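Local structure of THUMP domain-containing protein (1VBK) at residues Val3-Tyr8 with Lys160-Thr165; Lys104-Phe109 with Asn138-Val143; Pro207-Lys212 with Leu238-Ser243. The protein is a putative ThiI-like protein of unproven function that probably binds RNA through its THUMP domain and ATP through its nucleotide-binding domain. All coordinates share one frame; numbering follows the deposited sequence.

Interaction 1 of 3, residues Val3-Tyr8 with Lys160-Thr165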
# COMPACT_ATOMS: atom_id res chain seq x y z
N VAL A 3 -32.47 -18.86 -0.89
CA VAL A 3 -31.25 -18.18 -0.44
C VAL A 3 -30.01 -19.03 -0.71
O VAL A 3 -30.09 -20.18 -1.15
CB VAL A 3 -31.24 -17.89 1.10
CG1 VAL A 3 -32.53 -17.19 1.53
CG2 VAL A 3 -31.04 -19.18 1.87
N VAL A 4 -28.85 -18.42 -0.47
CA VAL A 4 -27.58 -19.11 -0.60
C VAL A 4 -26.83 -18.80 0.69
O VAL A 4 -26.69 -17.63 1.06
CB VAL A 4 -26.73 -18.60 -1.79
CG1 VAL A 4 -25.36 -19.27 -1.76
CG2 VAL A 4 -27.42 -18.93 -3.12
N ILE A 5 -26.40 -19.84 1.39
CA ILE A 5 -25.64 -19.67 2.63
C ILE A 5 -24.17 -19.67 2.24
O ILE A 5 -23.69 -20.59 1.57
CB ILE A 5 -25.86 -20.85 3.61
CG1 ILE A 5 -27.35 -20.97 3.96
CG2 ILE A 5 -25.04 -20.63 4.88
CD1 ILE A 5 -27.68 -22.23 4.75
N VAL A 6 -23.45 -18.63 2.65
CA VAL A 6 -22.03 -18.52 2.35
C VAL A 6 -21.28 -18.61 3.68
O VAL A 6 -21.50 -17.81 4.58
CB VAL A 6 -21.72 -17.18 1.67
CG1 VAL A 6 -20.20 -17.04 1.45
CG2 VAL A 6 -22.46 -17.10 0.34
N ARG A 7 -20.41 -19.61 3.79
CA ARG A 7 -19.64 -19.83 5.01
C ARG A 7 -18.19 -19.45 4.79
O ARG A 7 -17.64 -19.69 3.72
CB ARG A 7 -19.75 -21.29 5.46
CG ARG A 7 -21.18 -21.80 5.51
CD ARG A 7 -21.30 -23.20 6.10
NE ARG A 7 -22.68 -23.67 6.02
CZ ARG A 7 -23.22 -24.20 4.92
NH1 ARG A 7 -22.50 -24.34 3.82
NH2 ARG A 7 -24.50 -24.55 4.92
N TYR A 8 -17.57 -18.88 5.82
CA TYR A 8 -16.18 -18.45 5.72
C TYR A 8 -15.48 -18.52 7.07
O TYR A 8 -16.10 -18.82 8.10
CB TYR A 8 -16.14 -17.01 5.20
CG TYR A 8 -17.07 -16.09 5.94
CD1 TYR A 8 -16.68 -15.46 7.12
CD2 TYR A 8 -18.38 -15.88 5.48
CE1 TYR A 8 -17.56 -14.65 7.83
CE2 TYR A 8 -19.27 -15.08 6.19
CZ TYR A 8 -18.85 -14.46 7.37
OH TYR A 8 -19.73 -13.68 8.08
N LYS A 160 -35.23 -18.02 12.03
CA LYS A 160 -35.34 -18.56 10.68
C LYS A 160 -34.52 -19.84 10.59
O LYS A 160 -33.47 -19.96 11.21
CB LYS A 160 -34.80 -17.57 9.64
CG LYS A 160 -35.48 -16.21 9.62
CD LYS A 160 -36.93 -16.30 9.18
CE LYS A 160 -37.55 -14.92 9.08
NZ LYS A 160 -38.99 -14.99 8.71
N ALA A 161 -35.02 -20.80 9.82
CA ALA A 161 -34.32 -22.06 9.61
C ALA A 161 -33.92 -22.11 8.14
O ALA A 161 -34.73 -21.82 7.26
CB ALA A 161 -35.22 -23.25 9.95
N TYR A 162 -32.67 -22.47 7.88
CA TYR A 162 -32.15 -22.57 6.52
C TYR A 162 -31.86 -24.04 6.28
O TYR A 162 -30.97 -24.61 6.89
CB TYR A 162 -30.87 -21.74 6.39
CG TYR A 162 -31.11 -20.27 6.69
CD1 TYR A 162 -31.59 -19.41 5.70
CD2 TYR A 162 -30.91 -19.76 7.97
CE1 TYR A 162 -31.86 -18.07 5.98
CE2 TYR A 162 -31.19 -18.42 8.26
CZ TYR A 162 -31.66 -17.58 7.26
OH TYR A 162 -31.95 -16.27 7.54
N ILE A 163 -32.63 -24.65 5.38
CA ILE A 163 -32.50 -26.07 5.10
C ILE A 163 -31.89 -26.35 3.73
O ILE A 163 -32.33 -25.80 2.73
CB ILE A 163 -33.88 -26.72 5.22
CG1 ILE A 163 -34.46 -26.40 6.60
CG2 ILE A 163 -33.79 -28.22 4.99
CD1 ILE A 163 -35.84 -26.96 6.85
N TYR A 164 -30.88 -27.22 3.70
CA TYR A 164 -30.20 -27.53 2.46
C TYR A 164 -29.78 -28.99 2.32
O TYR A 164 -29.72 -29.73 3.30
CB TYR A 164 -28.94 -26.65 2.34
CG TYR A 164 -27.91 -26.90 3.43
CD1 TYR A 164 -27.94 -26.20 4.64
CD2 TYR A 164 -26.91 -27.85 3.25
CE1 TYR A 164 -26.98 -26.44 5.64
CE2 TYR A 164 -25.96 -28.10 4.23
CZ TYR A 164 -25.99 -27.40 5.42
OH TYR A 164 -25.02 -27.66 6.36
N THR A 165 -29.50 -29.41 1.09
CA THR A 165 -29.02 -30.76 0.82
C THR A 165 -27.68 -30.69 0.09
O THR A 165 -26.99 -31.70 -0.04
CB THR A 165 -30.00 -31.58 -0.05
OG1 THR A 165 -30.29 -30.86 -1.25
CG2 THR A 165 -31.28 -31.87 0.70
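Strands Val3-Tyr8 and Lys160-Tyr164 cross almost at right angles (89°), their axes 8.8 Å apart, too far for backbone pairing; three side chains from the first and two tyrosines from the second span the gap. The apolar packing is closest at Ile5. Its side chain is stretched out, with CG1 anti to the carbonyl carbon, so that CD1 drives into the fork between the two tyrosines, 3.6 Å from Tyr162 CB and, oblique to the ring, 4.0 Å from Tyr164 CD1.

Val3 makes the looser end of the contact. Its CG2 meets Tyr162 CD1 at 3.9 Å, again obliquely, the single close contact between Val3 and Tyr162. At the other end the contact turns polar: the extended Arg7 reaches tip to tip toward Tyr164 and sets NH2 over one face of the ring, 3.2 Å from Tyr164 CE1. Guanidinium and ring planes are inclined by 53°, so the group tips onto the ring rather than lying flat on it. Ile5 CG2 lies against one face of the same guanidinium. Although buried, this charge is well supplied: Arg7 NE forms a salt bridge with Glu155, and NH1 is hydrogen-bonded to Ser73 and Ser75, bonds that probably fix the rotation of the group. All five touching residues are buried, so neither end of the contact is a solvent side. Strand 71-81 pairs antiparallel with both strands, and these side chains pack where two strands of one curled or branched mixed sheet cross, between the ferredoxin-like and THUMP regions.

Interaction 2 of 3, residues Lys104-Phe109 with Asn138-Val143; sequences KERPKF and NENCEV
Two main-chain hydrogen bonds join Lys104-Phe109 to Asn138-Val143 in parallel register, Lys108 beside Glu142 and Phe109 beside Val143. Glu142 uses both its backbone polar atoms: its N donates to Pro107 O at 3.1 Å, and its O accepts from Phe109 N at 2.9 Å, each donor lying in the plane of the carbonyl it meets.

The charged interactions centre on the Glu142 carboxylate, whose two oxygens are divided between two cations. Arg106, extended with CG anti to the backbone N, brings NE to Glu142 OE1 at 3.1 Å; the oxygen lies close to the guanidinium plane, yet the donor stands above the carboxylate plane. Arg106 NH2 adds a weak bond to the same oxygen. Lys108 runs alongside Glu142 and bends at its last torsion (chi4 -72°), which puts NZ 2.6 Å from Glu142 OE2, nearly along the C-O axis. Asp144 is a second partner of this ammonium, so the salt-bridge network of Arg106, Lys108 and Glu142 extends to Asp144. Arg106 NH1 also donates to Asn140 OD1 at 3.1 Å, while Cys141 O sits over the centre of one guanidinium face.

Apolar contacts occupy the other face of the sheet. Phe109 CE1 lies 3.5 Å from Cys141 SG, an oblique sulfur-aromatic contact, and 3.8 Å from Val143 CG2. The Phe109 ring also meets Phe95 of helix 84-102 edge-to-face and rests on Ile135 and Leu136 of helix 124-138. An apolar face toward the helices and a salt-bridged one on the other side accompany the parallel pairing of a beta-alpha-beta unit, strand 108-115, helix 124-138 and strand 142-143, within the THUMP domain.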
# COMPACT_ATOMS: atom_id res chain seq x y z
N LYS A 104 -31.85 -44.20 -5.62
CA LYS A 104 -31.71 -45.48 -4.93
C LYS A 104 -32.99 -45.80 -4.18
O LYS A 104 -33.73 -44.90 -3.77
CB LYS A 104 -30.53 -45.43 -3.96
CG LYS A 104 -29.18 -45.32 -4.64
CD LYS A 104 -28.05 -45.27 -3.62
CE LYS A 104 -26.69 -45.22 -4.29
NZ LYS A 104 -25.58 -45.32 -3.30
N GLU A 105 -33.26 -47.09 -3.98
CA GLU A 105 -34.46 -47.51 -3.26
C GLU A 105 -34.36 -47.10 -1.80
O GLU A 105 -35.33 -46.62 -1.21
CB GLU A 105 -34.61 -49.03 -3.28
CG GLU A 105 -34.20 -49.72 -4.55
CD GLU A 105 -34.03 -51.21 -4.32
OE1 GLU A 105 -34.99 -51.84 -3.85
OE2 GLU A 105 -32.93 -51.74 -4.60
N ARG A 106 -33.18 -47.29 -1.22
CA ARG A 106 -32.96 -47.01 0.19
C ARG A 106 -31.66 -46.24 0.41
O ARG A 106 -30.64 -46.80 0.81
CB ARG A 106 -32.94 -48.34 0.95
CG ARG A 106 -32.86 -48.26 2.47
CD ARG A 106 -32.58 -49.67 3.00
NE ARG A 106 -32.26 -49.72 4.43
CZ ARG A 106 -33.16 -49.72 5.40
NH1 ARG A 106 -34.46 -49.67 5.11
NH2 ARG A 106 -32.77 -49.78 6.67
N PRO A 107 -31.68 -44.92 0.14
CA PRO A 107 -30.49 -44.08 0.32
C PRO A 107 -30.05 -43.96 1.78
O PRO A 107 -30.87 -44.04 2.70
CB PRO A 107 -30.93 -42.74 -0.27
CG PRO A 107 -32.42 -42.71 0.03
CD PRO A 107 -32.83 -44.13 -0.34
N LYS A 108 -28.75 -43.79 1.98
CA LYS A 108 -28.20 -43.60 3.32
C LYS A 108 -28.17 -42.09 3.55
O LYS A 108 -27.85 -41.33 2.62
CB LYS A 108 -26.78 -44.17 3.40
CG LYS A 108 -26.71 -45.69 3.41
CD LYS A 108 -25.26 -46.15 3.27
CE LYS A 108 -25.11 -47.65 3.47
NZ LYS A 108 -25.28 -48.02 4.90
N PHE A 109 -28.50 -41.65 4.76
CA PHE A 109 -28.51 -40.22 5.05
C PHE A 109 -28.18 -39.87 6.49
O PHE A 109 -28.08 -40.74 7.36
CB PHE A 109 -29.89 -39.62 4.73
CG PHE A 109 -30.91 -39.80 5.85
CD1 PHE A 109 -31.45 -41.06 6.13
CD2 PHE A 109 -31.32 -38.71 6.61
CE1 PHE A 109 -32.40 -41.22 7.15
CE2 PHE A 109 -32.27 -38.87 7.64
CZ PHE A 109 -32.81 -40.12 7.91
N ASN A 138 -41.30 -41.58 6.88
CA ASN A 138 -41.96 -41.26 5.62
C ASN A 138 -41.24 -41.70 4.35
O ASN A 138 -41.75 -41.53 3.24
CB ASN A 138 -42.22 -39.75 5.56
CG ASN A 138 -43.28 -39.30 6.55
OD1 ASN A 138 -44.47 -39.53 6.35
ND2 ASN A 138 -42.85 -38.67 7.64
N GLU A 139 -40.05 -42.28 4.50
CA GLU A 139 -39.27 -42.71 3.35
C GLU A 139 -38.48 -43.96 3.65
O GLU A 139 -38.09 -44.19 4.80
CB GLU A 139 -38.28 -41.61 2.93
CG GLU A 139 -38.87 -40.44 2.15
CD GLU A 139 -39.32 -40.84 0.76
OE1 GLU A 139 -38.58 -41.61 0.09
OE2 GLU A 139 -40.39 -40.37 0.31
N ASN A 140 -38.23 -44.76 2.62
CA ASN A 140 -37.41 -45.96 2.80
C ASN A 140 -36.00 -45.42 2.74
O ASN A 140 -35.54 -44.94 1.69
CB ASN A 140 -37.64 -46.96 1.67
CG ASN A 140 -36.81 -48.22 1.85
OD1 ASN A 140 -36.24 -48.47 2.91
ND2 ASN A 140 -36.74 -49.03 0.80
N CYS A 141 -35.31 -45.46 3.86
CA CYS A 141 -33.95 -44.95 3.92
C CYS A 141 -33.26 -45.49 5.16
O CYS A 141 -33.85 -46.26 5.92
CB CYS A 141 -33.95 -43.42 3.94
SG CYS A 141 -34.95 -42.69 5.26
N GLU A 142 -32.03 -45.07 5.38
CA GLU A 142 -31.25 -45.57 6.50
C GLU A 142 -30.23 -44.55 6.96
O GLU A 142 -29.56 -43.92 6.14
CB GLU A 142 -30.56 -46.85 6.04
CG GLU A 142 -29.51 -47.42 6.94
CD GLU A 142 -28.82 -48.59 6.26
OE1 GLU A 142 -29.53 -49.54 5.87
OE2 GLU A 142 -27.58 -48.55 6.10
N VAL A 143 -30.11 -44.38 8.27
CA VAL A 143 -29.16 -43.44 8.82
C VAL A 143 -27.74 -44.01 8.76
O VAL A 143 -27.52 -45.16 9.13
CB VAL A 143 -29.48 -43.09 10.30
CG1 VAL A 143 -28.36 -42.24 10.90
CG2 VAL A 143 -30.81 -42.35 10.38

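Interaction 3 of 3, residues Pro207-Lys212 with Leu238-Ser243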
# COMPACT_ATOMS: atom_id res chain seq x y z
N PRO A 207 -2.99 -6.78 -13.20
CA PRO A 207 -2.14 -7.47 -14.17
C PRO A 207 -1.42 -6.49 -15.08
O PRO A 207 -2.02 -5.54 -15.58
CB PRO A 207 -3.13 -8.35 -14.92
CG PRO A 207 -4.36 -7.49 -14.94
CD PRO A 207 -4.42 -6.96 -13.52
N VAL A 208 -0.12 -6.72 -15.28
CA VAL A 208 0.67 -5.85 -16.13
C VAL A 208 1.42 -6.63 -17.19
O VAL A 208 2.08 -7.63 -16.90
CB VAL A 208 1.71 -5.04 -15.31
CG1 VAL A 208 2.59 -4.20 -16.25
CG2 VAL A 208 1.01 -4.14 -14.31
N TYR A 209 1.30 -6.17 -18.43
CA TYR A 209 1.99 -6.79 -19.55
C TYR A 209 3.10 -5.83 -19.97
O TYR A 209 2.83 -4.71 -20.36
CB TYR A 209 1.05 -7.01 -20.73
CG TYR A 209 1.77 -7.47 -21.98
CD1 TYR A 209 2.28 -8.76 -22.08
CD2 TYR A 209 1.96 -6.60 -23.06
CE1 TYR A 209 2.95 -9.18 -23.23
CE2 TYR A 209 2.63 -7.02 -24.21
CZ TYR A 209 3.12 -8.31 -24.28
OH TYR A 209 3.78 -8.73 -25.42
N ILE A 210 4.35 -6.28 -19.86
CA ILE A 210 5.47 -5.45 -20.25
C ILE A 210 5.88 -5.84 -21.67
O ILE A 210 6.56 -6.83 -21.88
CB ILE A 210 6.67 -5.64 -19.29
CG1 ILE A 210 6.25 -5.29 -17.86
CG2 ILE A 210 7.83 -4.73 -19.70
CD1 ILE A 210 7.32 -5.55 -16.82
N GLY A 211 5.42 -5.06 -22.64
CA GLY A 211 5.74 -5.36 -24.02
C GLY A 211 5.01 -4.44 -24.98
O GLY A 211 4.56 -3.36 -24.60
N LYS A 212 4.89 -4.89 -26.23
CA LYS A 212 4.23 -4.11 -27.26
C LYS A 212 2.96 -4.81 -27.73
O LYS A 212 2.61 -5.88 -27.22
CB LYS A 212 5.17 -3.93 -28.45
CG LYS A 212 6.57 -3.48 -28.05
CD LYS A 212 6.52 -2.20 -27.22
CE LYS A 212 7.90 -1.78 -26.76
NZ LYS A 212 7.84 -0.54 -25.94
N LEU A 238 -6.23 -5.35 -17.72
CA LEU A 238 -4.84 -5.59 -18.09
C LEU A 238 -4.17 -4.27 -18.45
O LEU A 238 -4.69 -3.50 -19.25
CB LEU A 238 -4.75 -6.54 -19.28
CG LEU A 238 -3.34 -6.84 -19.78
CD1 LEU A 238 -2.57 -7.58 -18.69
CD2 LEU A 238 -3.40 -7.68 -21.05
N VAL A 239 -3.02 -4.02 -17.84
CA VAL A 239 -2.27 -2.79 -18.10
C VAL A 239 -1.05 -3.13 -18.96
O VAL A 239 -0.26 -4.00 -18.61
CB VAL A 239 -1.77 -2.15 -16.79
CG1 VAL A 239 -0.86 -0.97 -17.10
CG2 VAL A 239 -2.95 -1.71 -15.94
N VAL A 240 -0.92 -2.44 -20.08
CA VAL A 240 0.21 -2.66 -20.98
C VAL A 240 1.23 -1.54 -20.73
O VAL A 240 0.91 -0.37 -20.89
CB VAL A 240 -0.23 -2.62 -22.46
CG1 VAL A 240 0.94 -2.95 -23.37
CG2 VAL A 240 -1.37 -3.60 -22.68
N ALA A 241 2.44 -1.92 -20.33
CA ALA A 241 3.49 -0.93 -20.08
C ALA A 241 4.56 -1.05 -21.16
O ALA A 241 5.21 -2.08 -21.28
CB ALA A 241 4.11 -1.16 -18.70
N GLU A 242 4.72 0.02 -21.94
CA GLU A 242 5.69 0.04 -23.03
C GLU A 242 7.14 0.05 -22.57
O GLU A 242 8.04 -0.31 -23.33
CB GLU A 242 5.44 1.27 -23.92
CG GLU A 242 5.69 2.61 -23.22
CD GLU A 242 4.49 3.11 -22.44
OE1 GLU A 242 3.79 2.29 -21.80
OE2 GLU A 242 4.25 4.34 -22.45
N SER A 243 7.38 0.46 -21.32
CA SER A 243 8.73 0.50 -20.77
C SER A 243 8.67 0.41 -19.25
O SER A 243 7.60 0.55 -18.66
CB SER A 243 9.44 1.78 -21.21
OG SER A 243 8.57 2.90 -21.11
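Pro207-Ile210 and Val239-Ala241 run side by side as parallel strands, their axes 4.6 Å apart at closest and twisted by 30°. The donors alternate between the two strands: Val239 N donates to Pro207 O, Tyr209 N to Val239 O at 2.7 Å, and Ala241 N to Tyr209 O at 2.8 Å. The middle bond is nearly straight, with an N-H...O angle of 170°. Pairing loosens at the C-terminal end, where Gly211 N is 3.3 Å from Ala241 O and stands above the plane of that carbonyl.

These are neighbouring strands of a five-stranded parallel sheet of order 3-2-1-4-5, with 239-241 at one edge of the sheet as counted within this chain and helix 215-228 making the beta-alpha-beta crossover. Such a doubly wound alpha/beta sheet is the core of the HUP-type nucleotide-binding fold to which the ThiI family belongs.

On one face, Val208 CG1 approaches Ala241 CB at 4.2 Å, and Val208 and Val239 both press on Leu250 of helix 244-254. The opposite face carries Tyr209 and Val240, which lie side by side and point the same way. Tyr209 has CG anti to the backbone N, and Val240 CG1 meets its ring at the edge, in plane, 3.8 Å from CD2. Leu217 and Val220 of helix 215-228 also touch this tyrosine. At the start of the pair, Leu238 CD1 nestles against Pro207 CB at 3.9 Å. Beyond the strands, Lys212 leaves its backbone directed away from the other segment, then bends at chi2 (-55°), and its NZ returns to donate to Glu242 O at 2.6 Å, in the carbonyl plane and on a lone pair.

In the fold
Interactions 1 and 2 belong to one mixed sheet and lie on the same side of the chain's centre, their centres about 23 Å apart and their nearest atoms about 9 Å apart. Along the sequence, interaction 2 is nested in the loop closed by interaction 1, so the crossing of strands 3-8 and 160-164 brackets the beta-alpha-beta unit of the THUMP domain. Interaction 3 follows later, in a separate parallel sheet on the opposite side of the chain's centre; its centre is about 43 Å from that of interaction 1 and about 58 Å from that of interaction 2. The elongated chain thus separates a probable RNA-binding part from a probable nucleotide-binding part.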